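Local coordinates for protein chitinase (Paenibacillus sp. FPU-7, PDB 5GZT) that probably hydrolyses internal beta-1,4-linkages of chitin and chitodextrins at random, acting as a multidomain family 18 endochitinase, at residues Ser535-Asn540 with Thr595-Glu600; Ala794-Lys799 with Val849-Gly854; Met968-His973 with Ala1020-Gly1025; Val1010-Leu1015 with Gln1106-Val1111. All coordinates share one frame; numbering follows the deposited sequence.

Contact 1 comes first along the chain, in the first family 18 region, where it closes a loop of 54 residues and joins two strands of an antiparallel sheet set into the barrel; its centre lies more than 40 Å from every other contact. The remaining three all belong to the second family 18 region. Contact 2 pairs barrel strands 790-799 and 848-854, closing a loop of 49 residues before contact 3 opens. Contacts 3 and 4 cross, their segments alternating along the chain: contact 3 closes 46 residues and ties the loop after strand 964-967 to the chain leaving strand 1015-1020, while contact 4 closes 90 and joins the entries into strands 1015-1020 and 1110-1114.

Contact 1: Ser535-Asn540 with Thr595-Glu600; sequences SRVWQN and TFISYE
Trp-538 and Phe-596 face each other as an antiparallel hydrogen-bonded pair, their side chains lying side by side. The edge of Phe-596 turns toward the face of the Trp-538 six-membered ring, an offset edge-to-face pair with planes at 75°; Phe-596 CD1 comes to 3.4 Å from Trp-538 CE3. CG of Phe-596 is anti to its backbone N (chi1 170°), while CG of Trp-538 is anti to its own carbonyl carbon (chi1 -74°). At the edge of the indole, Ser-598 CB lies 4.3 Å from Trp-538 CZ3. The paired backbones exchange two bonds, Trp-538 N to Phe-596 O and Phe-596 N to Trp-538 O, both 2.9 Å, and Arg-536 and Ser-598 form a second such pair. Thr-595 leads into the strand: its CG2 packs 3.8 Å from Val-537 CG1, and its OG1 shares a water with Asn-540 N.

The strands sit in a five-stranded antiparallel sheet inserted between barrel strands 527-532 and 619-623, consistent with the alpha+beta insertion of many family 18 chitinases. Tyr-589 meets the Phe-596 ring, and Ser-598 OG bonds to His-497 N. An alanine at Trp-538 would probably leave the Phe-596 edge without its aromatic partner and open a gap beside Ser-598 CB. The chemistry divides the work: backbone bonds fix the register, and the buried aromatic pair packs one face of the sheet.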
loop_
_atom_site.group_PDB
_atom_site.type_symbol
_atom_site.label_atom_id
_atom_site.label_comp_id
_atom_site.label_asym_id
_atom_site.label_seq_id
_atom_site.Cartn_x
_atom_site.Cartn_y
_atom_site.Cartn_z
ATOM N N SER B 535 4.047 -13.476 13.672
ATOM C CA SER B 535 5.243 -13.590 14.429
ATOM C C SER B 535 6.077 -14.814 13.991
ATOM O O SER B 535 5.523 -15.761 13.391
ATOM C CB SER B 535 4.896 -13.817 15.879
ATOM O OG SER B 535 4.094 -14.969 16.042
ATOM N N ARG B 536 7.336 -14.811 14.384
ATOM C CA ARG B 536 8.222 -15.994 14.339
ATOM C C ARG B 536 8.469 -16.369 15.767
ATOM O O ARG B 536 8.680 -15.461 16.620
ATOM C CB ARG B 536 9.550 -15.712 13.619
ATOM C CG ARG B 536 9.355 -15.588 12.135
ATOM C CD ARG B 536 9.358 -17.035 11.524
ATOM N NE ARG B 536 8.889 -17.029 10.146
ATOM C CZ ARG B 536 8.509 -18.119 9.503
ATOM N NH1 ARG B 536 8.666 -19.310 10.035
ATOM N NH2 ARG B 536 8.006 -18.000 8.327
ATOM N N VAL B 537 8.434 -17.689 16.032
ATOM C CA VAL B 537 8.418 -18.280 17.330
ATOM C C VAL B 537 9.631 -19.170 17.494
ATOM O O VAL B 537 10.000 -19.865 16.518
ATOM C CB VAL B 537 7.130 -19.138 17.495
ATOM C CG1 VAL B 537 7.040 -19.737 18.847
ATOM C CG2 VAL B 537 5.874 -18.290 17.319
ATOM N N TRP B 538 10.241 -19.152 18.688
ATOM C CA TRP B 538 11.216 -20.137 19.110
ATOM C C TRP B 538 10.749 -20.775 20.404
ATOM O O TRP B 538 10.324 -20.062 21.327
ATOM C CB TRP B 538 12.560 -19.525 19.421
ATOM C CG TRP B 538 13.419 -19.062 18.317
ATOM C CD1 TRP B 538 14.678 -19.583 17.972
ATOM C CD2 TRP B 538 13.261 -17.884 17.521
ATOM N NE1 TRP B 538 15.237 -18.817 17.001
ATOM C CE2 TRP B 538 14.414 -17.756 16.725
ATOM C CE3 TRP B 538 12.292 -16.863 17.474
ATOM C CZ2 TRP B 538 14.602 -16.679 15.834
ATOM C CZ3 TRP B 538 12.442 -15.823 16.572
ATOM C CH2 TRP B 538 13.618 -15.723 15.781
ATOM N N GLN B 539 10.801 -22.120 20.475
ATOM C CA GLN B 539 10.535 -22.854 21.718
ATOM C C GLN B 539 11.805 -23.300 22.362
ATOM O O GLN B 539 12.896 -23.216 21.763
ATOM C CB GLN B 539 9.604 -24.054 21.412
ATOM C CG GLN B 539 8.202 -23.601 21.061
ATOM C CD GLN B 539 7.211 -24.744 20.905
ATOM O OE1 GLN B 539 7.584 -25.896 20.598
ATOM N NE2 GLN B 539 5.937 -24.408 21.035
ATOM N N ASN B 540 11.696 -23.722 23.607
ATOM C CA ASN B 540 12.847 -24.152 24.394
ATOM C C ASN B 540 14.009 -23.178 24.367
ATOM O O ASN B 540 15.183 -23.589 24.223
ATOM C CB ASN B 540 13.328 -25.579 23.924
ATOM C CG ASN B 540 12.224 -26.618 24.106
ATOM O OD1 ASN B 540 11.665 -26.731 25.162
ATOM N ND2 ASN B 540 11.792 -27.199 23.047
ATOM N N THR B 595 9.135 -19.935 25.662
ATOM C CA THR B 595 8.827 -19.508 24.299
ATOM C C THR B 595 9.062 -18.024 24.049
ATOM O O THR B 595 8.527 -17.186 24.798
ATOM C CB THR B 595 7.397 -19.891 23.998
ATOM O OG1 THR B 595 7.244 -21.279 24.271
ATOM C CG2 THR B 595 7.041 -19.587 22.650
ATOM N N PHE B 596 9.769 -17.728 22.971
ATOM C CA PHE B 596 10.078 -16.379 22.506
ATOM C C PHE B 596 9.336 -16.083 21.196
ATOM O O PHE B 596 9.312 -16.893 20.270
ATOM C CB PHE B 596 11.594 -16.223 22.288
ATOM C CG PHE B 596 11.986 -14.984 21.615
ATOM C CD1 PHE B 596 11.970 -14.915 20.265
ATOM C CD2 PHE B 596 12.387 -13.849 22.341
ATOM C CE1 PHE B 596 12.344 -13.767 19.625
ATOM C CE2 PHE B 596 12.742 -12.683 21.697
ATOM C CZ PHE B 596 12.720 -12.642 20.351
ATOM N N ILE B 597 8.695 -14.917 21.126
ATOM C CA ILE B 597 7.849 -14.585 19.984
ATOM C C ILE B 597 8.279 -13.228 19.498
ATOM O O ILE B 597 8.156 -12.224 20.241
ATOM C CB ILE B 597 6.361 -14.552 20.407
ATOM C CG1 ILE B 597 5.930 -15.927 20.887
ATOM C CG2 ILE B 597 5.497 -14.096 19.256
ATOM C CD1 ILE B 597 4.522 -16.157 21.421
ATOM N N SER B 598 8.693 -13.153 18.240
ATOM C CA SER B 598 9.057 -11.933 17.621
ATOM C C SER B 598 7.934 -11.520 16.758
ATOM O O SER B 598 7.531 -12.298 15.965
ATOM C CB SER B 598 10.321 -12.090 16.738
ATOM O OG SER B 598 10.436 -11.005 15.855
ATOM N N TYR B 599 7.549 -10.246 16.786
ATOM C CA TYR B 599 6.368 -9.817 16.077
ATOM C C TYR B 599 6.423 -8.318 15.732
ATOM O O TYR B 599 7.458 -7.654 15.944
ATOM C CB TYR B 599 5.072 -10.232 16.873
ATOM C CG TYR B 599 4.732 -9.403 18.113
ATOM C CD1 TYR B 599 5.418 -9.605 19.307
ATOM C CD2 TYR B 599 3.652 -8.504 18.138
ATOM C CE1 TYR B 599 5.171 -8.887 20.441
ATOM C CE2 TYR B 599 3.343 -7.842 19.315
ATOM C CZ TYR B 599 4.122 -8.047 20.454
ATOM O OH TYR B 599 3.876 -7.380 21.602
ATOM N N GLU B 600 5.354 -7.860 15.110
ATOM C CA GLU B 600 5.180 -6.540 14.574
ATOM C C GLU B 600 3.866 -6.052 15.281
ATOM O O GLU B 600 2.882 -6.777 15.312
ATOM C CB GLU B 600 4.815 -6.677 13.137
ATOM C CG GLU B 600 4.682 -5.378 12.399
ATOM C CD GLU B 600 6.025 -4.911 11.758
ATOM O OE1 GLU B 600 6.839 -4.320 12.473
ATOM O OE2 GLU B 600 6.253 -5.125 10.544
HETATM O O HOH W 1 8.984 -23.398 24.742
#

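Contact 2: Ala794-Lys799 with Val849-Gly854; sequences AFARIK and VLVSIG
Val-851 meets Ala-796 at the start of a parallel pairing between neighbouring strands of the family 18 TIM barrel, where the short segments diverge by 46°. Val-851 CG2 lies 3.8 Å from Ala-796 CB, and Phe-881 of helix 868-884 packs on both side chains from outside the barrel.

At Ser-852 the backbone takes over. Its O accepts from Ala-796 N at 2.9 Å and also lies in the plane of the Phe-795 ring, at its edge, while Ser-852 CB touches Phe-795 CD1. The hydroxyl bonds to Asp-891, which belongs to the DxxDxDxE signature of the family; Ser-852 to Gly-854 form the start of the SxGG motif.

Ile-853 turns back toward the helix layer. Its CG2 packs 3.9 Å from Ile-798 CG1, the two side chains crossing at about a right angle.

Gly-854 N donates to Ala-796 O at 3.0 Å. With a phi of 120° the residue holds a conformation in which a CB would jam against the preceding carbonyl, so glycine fits here. The peptide bond before Phe-795 is cis, as in other family 18 enzymes, and the ring is sandwiched: Ala-794 CB sits over its centre on one face, Gly-854 O toward the rim on the opposite one. Arg-797, which also pairs with Asp-809 and has a cation-pi contact with Trp-812, bends at chi2 and grips that same oxygen side-on. Arg-797 NE and NH2 each lie 2.9 Å from Gly-854 O, approaching from one face of its carbonyl plane.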
loop_
_atom_site.group_PDB
_atom_site.type_symbol
_atom_site.label_atom_id
_atom_site.label_comp_id
_atom_site.label_asym_id
_atom_site.label_seq_id
_atom_site.Cartn_x
_atom_site.Cartn_y
_atom_site.Cartn_z
ATOM N N ALA B 794 -43.944 12.190 27.092
ATOM C CA ALA B 794 -43.964 12.752 25.761
ATOM C C ALA B 794 -45.425 13.130 25.389
ATOM O O ALA B 794 -46.264 12.265 25.463
ATOM C CB ALA B 794 -43.484 11.671 24.824
ATOM N N PHE B 795 -45.793 14.384 25.128
ATOM C CA PHE B 795 -44.919 15.535 25.230
ATOM C C PHE B 795 -45.776 16.709 25.665
ATOM O O PHE B 795 -47.002 16.655 25.573
ATOM C CB PHE B 795 -44.308 15.911 23.932
ATOM C CG PHE B 795 -43.348 14.929 23.323
ATOM C CD1 PHE B 795 -42.023 14.946 23.685
ATOM C CD2 PHE B 795 -43.726 14.162 22.196
ATOM C CE1 PHE B 795 -41.100 14.072 23.087
ATOM C CE2 PHE B 795 -42.814 13.318 21.578
ATOM C CZ PHE B 795 -41.475 13.261 22.022
ATOM N N ALA B 796 -45.113 17.766 26.161
ATOM C CA ALA B 796 -45.659 19.116 26.168
ATOM C C ALA B 796 -45.156 19.841 24.918
ATOM O O ALA B 796 -44.204 19.405 24.289
ATOM C CB ALA B 796 -45.258 19.847 27.413
ATOM N N ARG B 797 -45.809 20.897 24.530
ATOM C CA ARG B 797 -45.501 21.608 23.277
ATOM C C ARG B 797 -45.424 23.052 23.559
ATOM O O ARG B 797 -45.671 23.476 24.719
ATOM C CB ARG B 797 -46.576 21.325 22.207
ATOM C CG ARG B 797 -46.596 19.845 21.782
ATOM C CD ARG B 797 -45.458 19.693 20.820
ATOM N NE ARG B 797 -44.909 18.368 20.700
ATOM C CZ ARG B 797 -45.128 17.497 19.713
ATOM N NH1 ARG B 797 -46.074 17.670 18.797
ATOM N NH2 ARG B 797 -44.422 16.396 19.690
ATOM N N ILE B 798 -45.013 23.808 22.574
ATOM C CA ILE B 798 -44.825 25.216 22.752
ATOM C C ILE B 798 -45.830 25.920 21.820
ATOM O O ILE B 798 -45.823 25.722 20.581
ATOM C CB ILE B 798 -43.434 25.615 22.388
ATOM C CG1 ILE B 798 -42.385 24.912 23.264
ATOM C CG2 ILE B 798 -43.218 27.145 22.493
ATOM C CD1 ILE B 798 -40.918 25.116 22.764
ATOM N N LYS B 799 -46.669 26.769 22.421
ATOM C CA LYS B 799 -47.610 27.628 21.660
ATOM C C LYS B 799 -47.543 29.038 22.243
ATOM O O LYS B 799 -47.727 29.220 23.480
ATOM C CB LYS B 799 -49.019 27.058 21.667
ATOM C CG LYS B 799 -49.946 27.934 20.812
ATOM C CD LYS B 799 -51.401 27.591 21.037
ATOM C CE LYS B 799 -52.295 28.592 20.299
ATOM N NZ LYS B 799 -53.725 28.389 20.603
ATOM N N VAL B 849 -40.188 11.633 37.404
ATOM C CA VAL B 849 -40.982 11.828 36.212
ATOM C C VAL B 849 -40.748 13.242 35.697
ATOM O O VAL B 849 -41.108 14.197 36.372
ATOM C CB VAL B 849 -42.461 11.671 36.559
ATOM C CG1 VAL B 849 -43.263 11.673 35.307
ATOM C CG2 VAL B 849 -42.682 10.361 37.317
ATOM N N LEU B 850 -40.248 13.357 34.471
ATOM C CA LEU B 850 -39.920 14.617 33.875
ATOM C C LEU B 850 -40.919 14.846 32.746
ATOM O O LEU B 850 -41.471 13.921 32.149
ATOM C CB LEU B 850 -38.520 14.612 33.282
ATOM C CG LEU B 850 -37.324 14.637 34.235
ATOM C CD1 LEU B 850 -36.982 13.216 34.582
ATOM C CD2 LEU B 850 -36.152 15.264 33.479
ATOM N N VAL B 851 -41.152 16.103 32.445
ATOM C CA VAL B 851 -41.911 16.458 31.247
ATOM C C VAL B 851 -40.968 16.710 30.104
ATOM O O VAL B 851 -40.033 17.479 30.256
ATOM C CB VAL B 851 -42.870 17.670 31.515
ATOM C CG1 VAL B 851 -42.147 18.956 31.997
ATOM C CG2 VAL B 851 -43.611 18.027 30.262
ATOM N N SER B 852 -41.180 16.020 28.968
ATOM C CA SER B 852 -40.457 16.285 27.786
ATOM C C SER B 852 -41.233 17.315 26.992
ATOM O O SER B 852 -42.357 17.035 26.548
ATOM C CB SER B 852 -40.272 15.037 26.927
ATOM O OG SER B 852 -39.466 14.109 27.628
ATOM N N ILE B 853 -40.571 18.422 26.707
ATOM C CA ILE B 853 -41.086 19.457 25.860
ATOM C C ILE B 853 -40.464 19.351 24.538
ATOM O O ILE B 853 -39.241 19.438 24.407
ATOM C CB ILE B 853 -40.734 20.865 26.454
ATOM C CG1 ILE B 853 -41.235 20.944 27.911
ATOM C CG2 ILE B 853 -41.413 21.978 25.663
ATOM C CD1 ILE B 853 -40.914 22.241 28.675
ATOM N N GLY B 854 -41.303 19.184 23.526
ATOM C CA GLY B 854 -40.910 19.155 22.143
ATOM C C GLY B 854 -41.238 17.877 21.463
ATOM O O GLY B 854 -42.379 17.378 21.568
#

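Contact 3: Met968-His973 with Ala1020-Gly1025; sequences MTYDYH and AFYARG
A very short hydrogen bond, 2.5 Å from Tyr-1022 OH to Asp-971 OD1, marks this contact, and the same oxygen also takes two N-H groups from Arg-1024. The carboxylate oxygen lies in the plane of the tyrosine ring, at its edge. Arg-1024, extended from CG to NE, comes side-on: NE is 2.8 Å and NH2 2.9 Å from Asp-971 OD1, which sits in the guanidinium plane. Both nitrogens reach it from above one face of the carboxylate, the two planes standing 73° apart. Next to this cluster, Tyr-970 CG rests 3.9 Å from Ala-1020 CB, and Tyr-970 CD1 is 3.5 Å from Tyr-1022 OH.

Met-968, Tyr-970 and Asp-971 belong to the MxYD motif that follows a barrel strand in family 18 enzymes; Arg-1024 begins the antiparallel sheet inserted after strand 1015-1020. Gln-983 receives a bond from Asp-971 N. A methionine in place of Arg-1024 would probably leave the Asp-971 carboxylate without its countercharge and freer to turn about chi2. With three donors converging on one oxygen, the salt bridge and the tyrosine bond together fix the carboxylate and tie the motif loop to the inserted sheet.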
loop_
_atom_site.group_PDB
_atom_site.type_symbol
_atom_site.label_atom_id
_atom_site.label_comp_id
_atom_site.label_asym_id
_atom_site.label_seq_id
_atom_site.Cartn_x
_atom_site.Cartn_y
_atom_site.Cartn_z
ATOM N N MET B 968 -30.213 9.462 21.204
ATOM C CA MET B 968 -31.089 8.656 20.354
ATOM C C MET B 968 -30.201 7.783 19.434
ATOM O O MET B 968 -30.030 8.072 18.250
ATOM C CB MET B 968 -32.067 9.607 19.576
ATOM C CG MET B 968 -33.088 10.225 20.571
ATOM S SD MET B 968 -34.286 11.307 19.706
ATOM C CE MET B 968 -33.340 12.716 19.230
ATOM N N THR B 969 -29.662 6.717 20.027
ATOM C CA THR B 969 -28.713 5.802 19.374
ATOM C C THR B 969 -29.593 4.762 18.630
ATOM O O THR B 969 -29.701 3.555 19.010
ATOM C CB THR B 969 -27.798 5.174 20.452
ATOM O OG1 THR B 969 -28.609 4.734 21.542
ATOM C CG2 THR B 969 -26.745 6.189 20.920
ATOM N N TYR B 970 -30.311 5.287 17.636
ATOM C CA TYR B 970 -31.282 4.526 16.832
ATOM C C TYR B 970 -31.717 5.355 15.631
ATOM O O TYR B 970 -31.184 6.440 15.440
ATOM C CB TYR B 970 -32.388 3.927 17.673
ATOM C CG TYR B 970 -33.136 4.896 18.567
ATOM C CD1 TYR B 970 -33.944 5.918 18.027
ATOM C CD2 TYR B 970 -33.099 4.758 19.927
ATOM C CE1 TYR B 970 -34.683 6.778 18.863
ATOM C CE2 TYR B 970 -33.789 5.631 20.757
ATOM C CZ TYR B 970 -34.559 6.622 20.231
ATOM O OH TYR B 970 -35.198 7.382 21.104
ATOM N N ASP B 971 -32.568 4.835 14.743
ATOM C CA ASP B 971 -32.910 5.509 13.480
ATOM C C ASP B 971 -31.735 5.861 12.623
ATOM O O ASP B 971 -31.795 6.836 11.851
ATOM C CB ASP B 971 -33.669 6.823 13.715
ATOM C CG ASP B 971 -34.959 6.659 14.474
ATOM O OD1 ASP B 971 -35.648 5.643 14.326
ATOM O OD2 ASP B 971 -35.310 7.585 15.272
ATOM N N TYR B 972 -30.654 5.086 12.711
ATOM C CA TYR B 972 -29.483 5.351 11.903
ATOM C C TYR B 972 -29.685 5.176 10.370
ATOM O O TYR B 972 -29.001 5.808 9.567
ATOM C CB TYR B 972 -28.334 4.429 12.319
ATOM C CG TYR B 972 -27.884 4.472 13.783
ATOM C CD1 TYR B 972 -27.754 5.655 14.480
ATOM C CD2 TYR B 972 -27.406 3.304 14.388
ATOM C CE1 TYR B 972 -27.330 5.654 15.791
ATOM C CE2 TYR B 972 -26.957 3.291 15.675
ATOM C CZ TYR B 972 -26.880 4.510 16.364
ATOM O OH TYR B 972 -26.439 4.504 17.653
ATOM N N HIS B 973 -30.534 4.219 10.026
ATOM C CA HIS B 973 -30.796 3.839 8.657
ATOM C C HIS B 973 -32.267 3.497 8.575
ATOM O O HIS B 973 -32.889 3.140 9.606
ATOM C CB HIS B 973 -29.932 2.646 8.289
ATOM C CG HIS B 973 -28.496 2.977 8.262
ATOM N ND1 HIS B 973 -27.971 3.936 7.421
ATOM C CD2 HIS B 973 -27.476 2.553 9.031
ATOM C CE1 HIS B 973 -26.663 4.009 7.597
ATOM N NE2 HIS B 973 -26.338 3.182 8.577
ATOM N N ALA B 1020 -34.505 1.242 21.125
ATOM C CA ALA B 1020 -35.727 1.512 20.345
ATOM C C ALA B 1020 -36.599 0.265 20.416
ATOM O O ALA B 1020 -36.152 -0.836 20.035
ATOM C CB ALA B 1020 -35.365 1.752 18.918
ATOM N N PHE B 1021 -37.854 0.434 20.799
ATOM C CA PHE B 1021 -38.797 -0.694 20.850
ATOM C C PHE B 1021 -39.618 -0.823 19.531
ATOM O O PHE B 1021 -40.777 -1.247 19.541
ATOM C CB PHE B 1021 -39.728 -0.546 22.019
ATOM C CG PHE B 1021 -39.105 -0.800 23.374
ATOM C CD1 PHE B 1021 -37.722 -0.959 23.579
ATOM C CD2 PHE B 1021 -39.927 -0.844 24.479
ATOM C CE1 PHE B 1021 -37.226 -1.134 24.863
ATOM C CE2 PHE B 1021 -39.418 -1.065 25.755
ATOM C CZ PHE B 1021 -38.069 -1.222 25.933
ATOM N N TYR B 1022 -39.038 -0.400 18.432
ATOM C CA TYR B 1022 -39.679 -0.483 17.129
ATOM C C TYR B 1022 -38.599 -0.783 16.132
ATOM O O TYR B 1022 -37.397 -0.490 16.368
ATOM C CB TYR B 1022 -40.413 0.818 16.718
ATOM C CG TYR B 1022 -39.516 2.053 16.633
ATOM C CD1 TYR B 1022 -39.240 2.850 17.787
ATOM C CD2 TYR B 1022 -38.941 2.433 15.446
ATOM C CE1 TYR B 1022 -38.404 3.968 17.731
ATOM C CE2 TYR B 1022 -38.100 3.555 15.383
ATOM C CZ TYR B 1022 -37.837 4.312 16.531
ATOM O OH TYR B 1022 -37.010 5.401 16.394
ATOM N N ALA B 1023 -39.043 -1.232 14.955
ATOM C CA ALA B 1023 -38.149 -1.558 13.848
ATOM C C ALA B 1023 -38.176 -0.612 12.697
ATOM O O ALA B 1023 -39.066 0.207 12.539
ATOM C CB ALA B 1023 -38.492 -2.943 13.342
ATOM N N ARG B 1024 -37.172 -0.753 11.857
ATOM C CA ARG B 1024 -37.170 -0.184 10.495
ATOM C C ARG B 1024 -36.787 -1.302 9.554
ATOM O O ARG B 1024 -36.442 -2.385 9.993
ATOM C CB ARG B 1024 -36.225 1.001 10.369
ATOM C CG ARG B 1024 -36.714 2.217 11.169
ATOM C CD ARG B 1024 -35.766 3.405 11.010
ATOM N NE ARG B 1024 -36.252 4.508 11.826
ATOM C CZ ARG B 1024 -37.305 5.284 11.523
ATOM N NH1 ARG B 1024 -37.945 5.191 10.358
ATOM N NH2 ARG B 1024 -37.702 6.206 12.385
ATOM N N GLY B 1025 -36.934 -1.091 8.261
ATOM C CA GLY B 1025 -36.801 -2.225 7.328
ATOM C C GLY B 1025 -36.872 -1.824 5.862
ATOM O O GLY B 1025 -37.034 -0.646 5.570
#

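Contact 4: Val1010-Leu1015 with Gln1106-Val1111; sequences VPASKL and QGLRGV
Leu-1015 O accepts the single hydrogen bond between these segments, from Arg-1109 N at 2.9 Å. One residue earlier, Leu-1108 lies across the turn: its CA points a hydrogen at Ala-1012 O, 3.3 Å away and with an angle at H of 168°, while its CD2 branch packs 4.1 Å from Leu-1015 CB and 4.2 Å from Ala-1012 CB. The aliphatic part of Arg-1109 passes over the Ser-1013 carbonyl, with Arg-1109 CB 3.4 Å from Ser-1013 O. CG of Arg-1109 is anti to its backbone N and the chain bends at chi2, carrying the guanidinium away to Gly-763 O.

Both segments lead into neighbouring parallel strands of the family 18 barrel, 1015-1020 and 1110-1114, each entered after a helix. Helix 1093-1106 ends in a Schellman motif at Gly-1107, whose positive phi of 77° favours glycine; a CB there would also come close to Ala-1012 CB. In 1010-1015, a short 3-10 turn is held by Lys-1014 N to Pro-1011 O and then by Leu-1015 N to Ala-1012 O, which gives the latter carbonyl a second contact besides Leu-1108 CA. Further out, Leu-1002 of helix 998-1007 packs on Leu-1108, and Gln-1106 OE1 bonds to Arg-1006. Strand 754-759, from the immunoglobulin-like region, supplies Ser-755 OG to Ala-1012 N and Thr-757 OG1 to Gly-1107 O.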
loop_
_atom_site.group_PDB
_atom_site.type_symbol
_atom_site.label_atom_id
_atom_site.label_comp_id
_atom_site.label_asym_id
_atom_site.label_seq_id
_atom_site.Cartn_x
_atom_site.Cartn_y
_atom_site.Cartn_z
ATOM N N VAL B 1010 -17.893 15.619 26.295
ATOM C CA VAL B 1010 -19.013 15.330 27.215
ATOM C C VAL B 1010 -18.584 14.192 28.131
ATOM O O VAL B 1010 -18.117 13.147 27.644
ATOM C CB VAL B 1010 -20.261 14.926 26.480
ATOM C CG1 VAL B 1010 -21.384 14.547 27.405
ATOM C CG2 VAL B 1010 -20.743 15.996 25.492
ATOM N N PRO B 1011 -18.768 14.351 29.427
ATOM C CA PRO B 1011 -18.434 13.245 30.365
ATOM C C PRO B 1011 -19.328 12.064 30.123
ATOM O O PRO B 1011 -20.522 12.232 29.750
ATOM C CB PRO B 1011 -18.681 13.839 31.750
ATOM C CG PRO B 1011 -19.419 15.147 31.532
ATOM C CD PRO B 1011 -19.286 15.555 30.105
ATOM N N ALA B 1012 -18.728 10.873 30.236
ATOM C CA ALA B 1012 -19.465 9.595 30.160
ATOM C C ALA B 1012 -20.709 9.581 31.049
ATOM O O ALA B 1012 -21.756 9.113 30.656
ATOM C CB ALA B 1012 -18.534 8.430 30.527
ATOM N N SER B 1013 -20.587 10.171 32.208
ATOM C CA SER B 1013 -21.647 10.143 33.175
ATOM C C SER B 1013 -22.819 11.146 32.857
ATOM O O SER B 1013 -23.765 11.242 33.599
ATOM C CB SER B 1013 -21.113 10.290 34.592
ATOM O OG SER B 1013 -20.487 11.549 34.801
ATOM N N LYS B 1014 -22.721 11.859 31.752
ATOM C CA LYS B 1014 -23.844 12.690 31.269
ATOM C C LYS B 1014 -24.426 12.156 29.999
ATOM O O LYS B 1014 -25.165 12.836 29.323
ATOM C CB LYS B 1014 -23.356 14.156 31.200
ATOM C CG LYS B 1014 -23.348 14.594 32.641
ATOM C CD LYS B 1014 -23.299 15.998 32.856
ATOM C CE LYS B 1014 -23.451 16.295 34.343
ATOM N NZ LYS B 1014 -23.366 17.768 34.340
ATOM N N LEU B 1015 -24.123 10.892 29.727
ATOM C CA LEU B 1015 -24.637 10.227 28.549
ATOM C C LEU B 1015 -25.544 9.054 28.897
ATOM O O LEU B 1015 -25.264 8.291 29.787
ATOM C CB LEU B 1015 -23.503 9.720 27.639
ATOM C CG LEU B 1015 -22.632 10.830 27.017
ATOM C CD1 LEU B 1015 -21.398 10.234 26.289
ATOM C CD2 LEU B 1015 -23.448 11.662 26.081
ATOM N N GLN B 1106 -18.851 1.404 30.161
ATOM C CA GLN B 1106 -18.317 2.686 29.684
ATOM C C GLN B 1106 -18.497 3.822 30.672
ATOM O O GLN B 1106 -18.036 4.952 30.433
ATOM C CB GLN B 1106 -19.015 3.038 28.383
ATOM C CG GLN B 1106 -18.720 2.089 27.256
ATOM C CD GLN B 1106 -17.297 2.173 26.808
ATOM O OE1 GLN B 1106 -16.762 3.242 26.470
ATOM N NE2 GLN B 1106 -16.684 1.060 26.796
ATOM N N GLY B 1107 -19.174 3.562 31.793
ATOM C CA GLY B 1107 -19.382 4.632 32.781
ATOM C C GLY B 1107 -20.457 5.615 32.392
ATOM O O GLY B 1107 -20.416 6.768 32.808
ATOM N N LEU B 1108 -21.415 5.159 31.648
ATOM C CA LEU B 1108 -22.545 5.980 31.255
ATOM C C LEU B 1108 -23.535 6.191 32.417
ATOM O O LEU B 1108 -23.518 5.452 33.431
ATOM C CB LEU B 1108 -23.250 5.493 30.017
ATOM C CG LEU B 1108 -22.391 5.146 28.804
ATOM C CD1 LEU B 1108 -23.292 4.770 27.661
ATOM C CD2 LEU B 1108 -21.432 6.254 28.411
ATOM N N ARG B 1109 -24.359 7.240 32.287
ATOM C CA ARG B 1109 -25.357 7.484 33.341
ATOM C C ARG B 1109 -26.385 6.338 33.387
ATOM O O ARG B 1109 -26.849 6.011 34.458
ATOM C CB ARG B 1109 -26.081 8.810 33.201
ATOM C CG ARG B 1109 -26.955 9.186 34.384
ATOM C CD ARG B 1109 -26.092 9.543 35.552
ATOM N NE ARG B 1109 -26.768 9.593 36.849
ATOM C CZ ARG B 1109 -26.987 8.590 37.680
ATOM N NH1 ARG B 1109 -26.671 7.320 37.354
ATOM N NH2 ARG B 1109 -27.541 8.834 38.864
ATOM N N GLY B 1110 -26.752 5.801 32.239
ATOM C CA GLY B 1110 -27.758 4.751 32.189
ATOM C C GLY B 1110 -28.261 4.463 30.811
ATOM O O GLY B 1110 -27.541 4.738 29.825
ATOM N N VAL B 1111 -29.499 3.974 30.734
ATOM C CA VAL B 1111 -30.122 3.575 29.534
ATOM C C VAL B 1111 -31.517 4.205 29.506
ATOM O O VAL B 1111 -32.147 4.272 30.536
ATOM C CB VAL B 1111 -30.332 2.010 29.503
ATOM C CG1 VAL B 1111 -30.989 1.608 28.206
ATOM C CG2 VAL B 1111 -28.963 1.290 29.709
#